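Local coordinates for protein LYND (Lyngbya aestuarii, PDB 4V1T) that probably uses ATP to cyclise selected side chains of precursor peptides into azoline rings, as a YcaO-type cyclodehydratase, at residues I268-V273 against V281-L286; A85-S90 against A109-V114. One frame throughout, in Å; residues are numbered along the deposited sequence.

Contact 1: I268-V273 against V281-L286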
loop_
_atom_site.group_PDB
_atom_site.type_symbol
_atom_site.label_atom_id
_atom_site.label_comp_id
_atom_site.label_asym_id
_atom_site.label_seq_id
_atom_site.Cartn_x
_atom_site.Cartn_y
_atom_site.Cartn_z
ATOM N N ILE B 268 -16.617 -20.065 -16.121
ATOM C CA ILE B 268 -16.948 -21.151 -17.049
ATOM C C ILE B 268 -16.229 -20.952 -18.376
ATOM O O ILE B 268 -15.813 -21.934 -19.014
ATOM C CB ILE B 268 -18.474 -21.293 -17.294
ATOM C CG1 ILE B 268 -19.068 -19.989 -17.824
ATOM C CG2 ILE B 268 -19.168 -21.711 -16.007
ATOM C CD1 ILE B 268 -20.522 -20.087 -18.231
ATOM N N VAL B 269 -16.062 -19.693 -18.794
ATOM C CA VAL B 269 -15.364 -19.407 -20.051
ATOM C C VAL B 269 -13.898 -19.772 -19.903
ATOM O O VAL B 269 -13.314 -20.472 -20.745
ATOM C CB VAL B 269 -15.511 -17.938 -20.457
ATOM C CG1 VAL B 269 -14.520 -17.559 -21.561
ATOM C CG2 VAL B 269 -16.931 -17.663 -20.898
ATOM N N LYS B 270 -13.307 -19.301 -18.815
ATOM C CA LYS B 270 -11.941 -19.652 -18.467
ATOM C C LYS B 270 -11.746 -21.169 -18.407
ATOM O O LYS B 270 -10.765 -21.717 -18.918
ATOM C CB LYS B 270 -11.573 -19.002 -17.135
ATOM C CG LYS B 270 -10.220 -19.400 -16.566
ATOM C CD LYS B 270 -9.603 -18.234 -15.816
ATOM C CE LYS B 270 -8.386 -18.625 -15.025
ATOM N NZ LYS B 270 -7.955 -17.516 -14.132
ATOM N N TYR B 271 -12.701 -21.846 -17.792
ATOM C CA TYR B 271 -12.623 -23.287 -17.615
ATOM C C TYR B 271 -12.690 -24.011 -18.955
ATOM O O TYR B 271 -11.986 -24.992 -19.168
ATOM C CB TYR B 271 -13.761 -23.760 -16.725
ATOM C CG TYR B 271 -13.932 -25.258 -16.699
ATOM C CD1 TYR B 271 -12.978 -26.074 -16.105
ATOM C CD2 TYR B 271 -15.043 -25.856 -17.270
ATOM C CE1 TYR B 271 -13.136 -27.451 -16.068
ATOM C CE2 TYR B 271 -15.209 -27.226 -17.233
ATOM C CZ TYR B 271 -14.254 -28.017 -16.627
ATOM O OH TYR B 271 -14.407 -29.381 -16.594
ATOM N N HIS B 272 -13.551 -23.521 -19.850
ATOM C CA HIS B 272 -13.712 -24.109 -21.163
ATOM C C HIS B 272 -12.406 -24.030 -21.954
ATOM O O HIS B 272 -12.002 -25.001 -22.567
ATOM C CB HIS B 272 -14.830 -23.403 -21.924
ATOM C CG HIS B 272 -15.006 -23.886 -23.326
ATOM N ND1 HIS B 272 -15.624 -25.080 -23.630
ATOM C CD2 HIS B 272 -14.655 -23.335 -24.512
ATOM C CE1 HIS B 272 -15.641 -25.248 -24.938
ATOM N NE2 HIS B 272 -15.059 -24.204 -25.498
ATOM N N VAL B 273 -11.743 -22.879 -21.908
ATOM C CA VAL B 273 -10.545 -22.638 -22.713
ATOM C C VAL B 273 -9.335 -23.355 -22.131
ATOM O O VAL B 273 -8.334 -23.510 -22.815
ATOM C CB VAL B 273 -10.262 -21.119 -22.843
ATOM C CG1 VAL B 273 -9.024 -20.843 -23.701
ATOM C CG2 VAL B 273 -11.446 -20.423 -23.468
ATOM N N VAL B 281 -5.212 -18.901 -20.753
ATOM C CA VAL B 281 -6.105 -17.858 -20.249
ATOM C C VAL B 281 -5.473 -17.190 -19.030
ATOM O O VAL B 281 -4.937 -17.866 -18.159
ATOM C CB VAL B 281 -7.479 -18.428 -19.871
ATOM C CG1 VAL B 281 -7.341 -19.393 -18.713
ATOM C CG2 VAL B 281 -8.450 -17.307 -19.510
ATOM N N PHE B 282 -5.545 -15.864 -18.974
ATOM C CA PHE B 282 -4.814 -15.098 -17.973
ATOM C C PHE B 282 -5.705 -14.447 -16.925
ATOM O O PHE B 282 -5.359 -14.418 -15.743
ATOM C CB PHE B 282 -3.985 -14.014 -18.662
ATOM C CG PHE B 282 -2.911 -14.556 -19.564
ATOM C CD1 PHE B 282 -1.692 -14.971 -19.043
ATOM C CD2 PHE B 282 -3.124 -14.668 -20.930
ATOM C CE1 PHE B 282 -0.700 -15.476 -19.870
ATOM C CE2 PHE B 282 -2.137 -15.172 -21.765
ATOM C CZ PHE B 282 -0.922 -15.578 -21.233
ATOM N N PHE B 283 -6.850 -13.929 -17.357
ATOM C CA PHE B 283 -7.615 -13.009 -16.539
ATOM C C PHE B 283 -8.031 -13.638 -15.202
ATOM O O PHE B 283 -8.301 -14.838 -15.133
ATOM C CB PHE B 283 -8.843 -12.500 -17.313
ATOM C CG PHE B 283 -9.854 -13.572 -17.667
ATOM C CD1 PHE B 283 -10.812 -13.982 -16.750
ATOM C CD2 PHE B 283 -9.870 -14.135 -18.928
ATOM C CE1 PHE B 283 -11.746 -14.946 -17.077
ATOM C CE2 PHE B 283 -10.800 -15.104 -19.264
ATOM C CZ PHE B 283 -11.738 -15.517 -18.336
ATOM N N PRO B 284 -8.090 -12.821 -14.143
ATOM C CA PRO B 284 -8.414 -13.367 -12.821
ATOM C C PRO B 284 -9.857 -13.837 -12.687
ATOM O O PRO B 284 -10.763 -13.244 -13.261
ATOM C CB PRO B 284 -8.128 -12.189 -11.879
ATOM C CG PRO B 284 -8.302 -10.987 -12.723
ATOM C CD PRO B 284 -7.839 -11.369 -14.098
ATOM N N THR B 285 -10.045 -14.914 -11.930
ATOM C CA THR B 285 -11.361 -15.404 -11.565
ATOM C C THR B 285 -11.362 -15.658 -10.052
ATOM O O THR B 285 -10.365 -15.416 -9.383
ATOM C CB THR B 285 -11.729 -16.674 -12.349
ATOM O OG1 THR B 285 -10.612 -17.562 -12.373
ATOM C CG2 THR B 285 -12.097 -16.333 -13.768
ATOM N N LEU B 286 -12.471 -16.144 -9.517
ATOM C CA LEU B 286 -12.625 -16.264 -8.063
ATOM C C LEU B 286 -12.000 -17.528 -7.465
ATOM O O LEU B 286 -12.218 -17.836 -6.297
ATOM C CB LEU B 286 -14.103 -16.215 -7.712
ATOM C CG LEU B 286 -14.828 -14.918 -8.064
ATOM C CD1 LEU B 286 -16.315 -15.070 -7.784
ATOM C CD2 LEU B 286 -14.262 -13.756 -7.277
HETATM O O HOH W 1 -7.676 -16.393 -11.122
#
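The ring of Phe283 has CD of Lys270 over one face, 4.1 Å above the plane and displaced toward the rim, while CB of Lys270 meets CZ of Phe283 at the rim, at 3.7 Å. Val281 flanks the same chain, its CG1 lying 3.6 Å from CG of Lys270, the two side chains crossing nearly at right angles. Lysine suits this place because CB, CG and CD pack on the ring of Phe283 and on Val281, while the chain is long enough to bring NZ to polar atoms of the loop. With CG trans to the backbone nitrogen (chi1 174°) and a bend at chi2, the chain ends where NZ donates to Phe283 O at 2.9 Å and to Thr285 OG1 at 3.2 Å. The C=O...N angle at Phe283 is 154°, with the donor tilted from the carbonyl plane. A water accepts a bond from Thr285 N and a weak one from NZ. Thr285 OG1 is also hydrogen-bonded to Asp287 OD1. A methionine here has no ammonium group, and Phe283 O and Thr285 OG1 would probably both be left without this donor. The contact thus fastens the loop leading to strand 289-294 back onto helix 250-275, whose Val269 and His272 pack against helix 103-109.

Contact 2: A85-S90 against A109-V114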
loop_
_atom_site.group_PDB
_atom_site.type_symbol
_atom_site.label_atom_id
_atom_site.label_comp_id
_atom_site.label_asym_id
_atom_site.label_seq_id
_atom_site.Cartn_x
_atom_site.Cartn_y
_atom_site.Cartn_z
ATOM N N ALA B 85 -18.802 -14.365 -33.783
ATOM C CA ALA B 85 -19.793 -15.326 -33.293
ATOM C C ALA B 85 -21.194 -14.769 -33.506
ATOM O O ALA B 85 -21.620 -13.885 -32.758
ATOM C CB ALA B 85 -19.566 -15.624 -31.824
ATOM N N PRO B 86 -21.914 -15.277 -34.519
ATOM C CA PRO B 86 -23.224 -14.712 -34.869
ATOM C C PRO B 86 -24.219 -14.700 -33.720
ATOM O O PRO B 86 -25.070 -13.819 -33.665
ATOM C CB PRO B 86 -23.722 -15.639 -35.982
ATOM C CG PRO B 86 -22.499 -16.248 -36.559
ATOM C CD PRO B 86 -21.536 -16.382 -35.423
ATOM N N GLU B 87 -24.104 -15.665 -32.814
ATOM C CA GLU B 87 -25.086 -15.837 -31.748
ATOM C C GLU B 87 -24.871 -14.887 -30.583
ATOM O O GLU B 87 -25.652 -14.878 -29.642
ATOM C CB GLU B 87 -25.092 -17.284 -31.238
ATOM C CG GLU B 87 -23.739 -17.833 -30.837
ATOM C CD GLU B 87 -23.026 -18.519 -31.986
ATOM O OE1 GLU B 87 -23.448 -19.624 -32.382
ATOM O OE2 GLU B 87 -22.053 -17.944 -32.505
ATOM N N LEU B 88 -23.818 -14.080 -30.647
ATOM C CA LEU B 88 -23.531 -13.106 -29.587
ATOM C C LEU B 88 -23.769 -11.680 -30.064
ATOM O O LEU B 88 -23.436 -11.341 -31.196
ATOM C CB LEU B 88 -22.080 -13.236 -29.127
ATOM C CG LEU B 88 -21.652 -14.533 -28.462
ATOM C CD1 LEU B 88 -20.163 -14.488 -28.179
ATOM C CD2 LEU B 88 -22.438 -14.798 -27.192
ATOM N N SER B 89 -24.334 -10.847 -29.204
ATOM C CA SER B 89 -24.436 -9.426 -29.485
ATOM C C SER B 89 -23.029 -8.823 -29.580
ATOM O O SER B 89 -22.066 -9.396 -29.080
ATOM C CB SER B 89 -25.237 -8.713 -28.394
ATOM O OG SER B 89 -24.479 -8.596 -27.203
ATOM N N SER B 90 -22.915 -7.667 -30.215
ATOM C CA SER B 90 -21.624 -7.002 -30.341
ATOM C C SER B 90 -21.076 -6.634 -28.957
ATOM O O SER B 90 -19.870 -6.687 -28.726
ATOM C CB SER B 90 -21.738 -5.752 -31.220
ATOM O OG SER B 90 -22.745 -4.888 -30.733
ATOM N N ALA B 109 -18.552 -21.907 -24.624
ATOM C CA ALA B 109 -18.351 -22.076 -23.195
ATOM C C ALA B 109 -19.604 -21.727 -22.400
ATOM O O ALA B 109 -19.902 -22.351 -21.385
ATOM C CB ALA B 109 -17.193 -21.227 -22.729
ATOM N N LEU B 110 -20.330 -20.723 -22.871
ATOM C CA LEU B 110 -21.522 -20.244 -22.186
ATOM C C LEU B 110 -22.682 -21.241 -22.237
ATOM O O LEU B 110 -23.664 -21.078 -21.512
ATOM C CB LEU B 110 -21.963 -18.900 -22.780
ATOM C CG LEU B 110 -21.094 -17.679 -22.469
ATOM C CD1 LEU B 110 -21.592 -16.471 -23.240
ATOM C CD2 LEU B 110 -21.082 -17.370 -20.989
ATOM N N ARG B 111 -22.567 -22.265 -23.081
ATOM C CA ARG B 111 -23.601 -23.302 -23.201
ATOM C C ARG B 111 -23.509 -24.338 -22.090
ATOM O O ARG B 111 -24.370 -25.197 -21.973
ATOM C CB ARG B 111 -23.493 -24.020 -24.543
ATOM C CG ARG B 111 -23.814 -23.154 -25.739
ATOM C CD ARG B 111 -23.734 -23.939 -27.033
ATOM N NE ARG B 111 -23.953 -23.102 -28.207
ATOM C CZ ARG B 111 -24.672 -21.978 -28.222
ATOM N NH1 ARG B 111 -25.268 -21.533 -27.121
ATOM N NH2 ARG B 111 -24.805 -21.288 -29.350
ATOM N N GLN B 112 -22.455 -24.270 -21.292
ATOM C CA GLN B 112 -22.281 -25.200 -20.178
ATOM C C GLN B 112 -23.320 -24.917 -19.097
ATOM O O GLN B 112 -23.408 -23.786 -18.612
ATOM C CB GLN B 112 -20.879 -25.070 -19.584
ATOM C CG GLN B 112 -19.762 -25.546 -20.489
ATOM C CD GLN B 112 -18.394 -25.193 -19.933
ATOM O OE1 GLN B 112 -17.700 -26.039 -19.385
ATOM N NE2 GLN B 112 -18.004 -23.926 -20.070
ATOM N N PRO B 113 -24.113 -25.933 -18.718
ATOM C CA PRO B 113 -25.092 -25.674 -17.670
ATOM C C PRO B 113 -24.454 -25.590 -16.281
ATOM O O PRO B 113 -23.375 -26.137 -16.043
ATOM C CB PRO B 113 -26.047 -26.865 -17.770
ATOM C CG PRO B 113 -25.252 -27.952 -18.389
ATOM C CD PRO B 113 -24.210 -27.304 -19.253
ATOM N N VAL B 114 -25.147 -24.901 -15.380
ATOM C CA VAL B 114 -24.707 -24.695 -14.003
ATOM C C VAL B 114 -25.821 -25.152 -13.045
ATOM O O VAL B 114 -26.993 -25.218 -13.435
ATOM C CB VAL B 114 -24.356 -23.205 -13.795
ATOM C CG1 VAL B 114 -24.625 -22.724 -12.381
ATOM C CG2 VAL B 114 -22.905 -22.954 -14.179
#
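Glu87 and Arg111 approach each other nearly at right angles, their carboxylate and guanidinium planes turned 66° apart. OE1 of Glu87 lies at the guanidinium edge, near its plane, 3.7 Å from NH2 of Arg111, which makes a long salt bridge rather than a paired, coplanar one. NH2 also passes 3.9 Å from CG of Glu87. The arginine gets there by length: its chain is extended from CG to NE, carrying the charge away from its own turn, whereas the glutamate is bent at chi2 (-91°). Both residues are exposed, a natural place for long charged side chains. Deeper in, CD2 of Leu88 comes within 4.4 Å of CD1 of Leu110, a loose apolar touch between branched ends. Leu88 also packs on Pro103 and Ala107 of helix 103-109, and Leu110 on Ile268 and Ile139, so a branched apolar side chain suits both places, each having several apolar neighbours.

Each segment contains a type I turn, Ala85 to Leu88 and Ala109 to Gln112. The second is reinforced by its own glutamine: NE2 of Gln112 gives a nearly straight bond (169°) to Ala109 O, on a lone pair in the carbonyl plane, and the same oxygen accepts the turn's backbone N-H. In the first segment Ser89 is the N-cap of helix 90-98. With 99 Å² buried and a long salt bridge between two exposed residues, the charge attraction is probably weak, and no hydrogen bond joins the two segments.

Contacts 2 and 1 follow in series along the chain, their centres about 15 Å apart, and they meet directly through the segment 109-114 and helix 250-275. NE2 of Gln112 lies 3.1 Å from Ile268 O, a probable hydrogen bond, so one amide group serves both its own turn and the helix of contact 1. CB of His272 packs on CB of Ala109 at 3.3 Å. Helix 250-275 is thus shared: Lys270 meets the loop 281-286, while Ile268, Tyr271 and His272 meet the segment 109-114. Neither contact includes a zinc-binding cysteine, and the ADP pocket draws on residues between 344 and 640, later in the chain than both contacts.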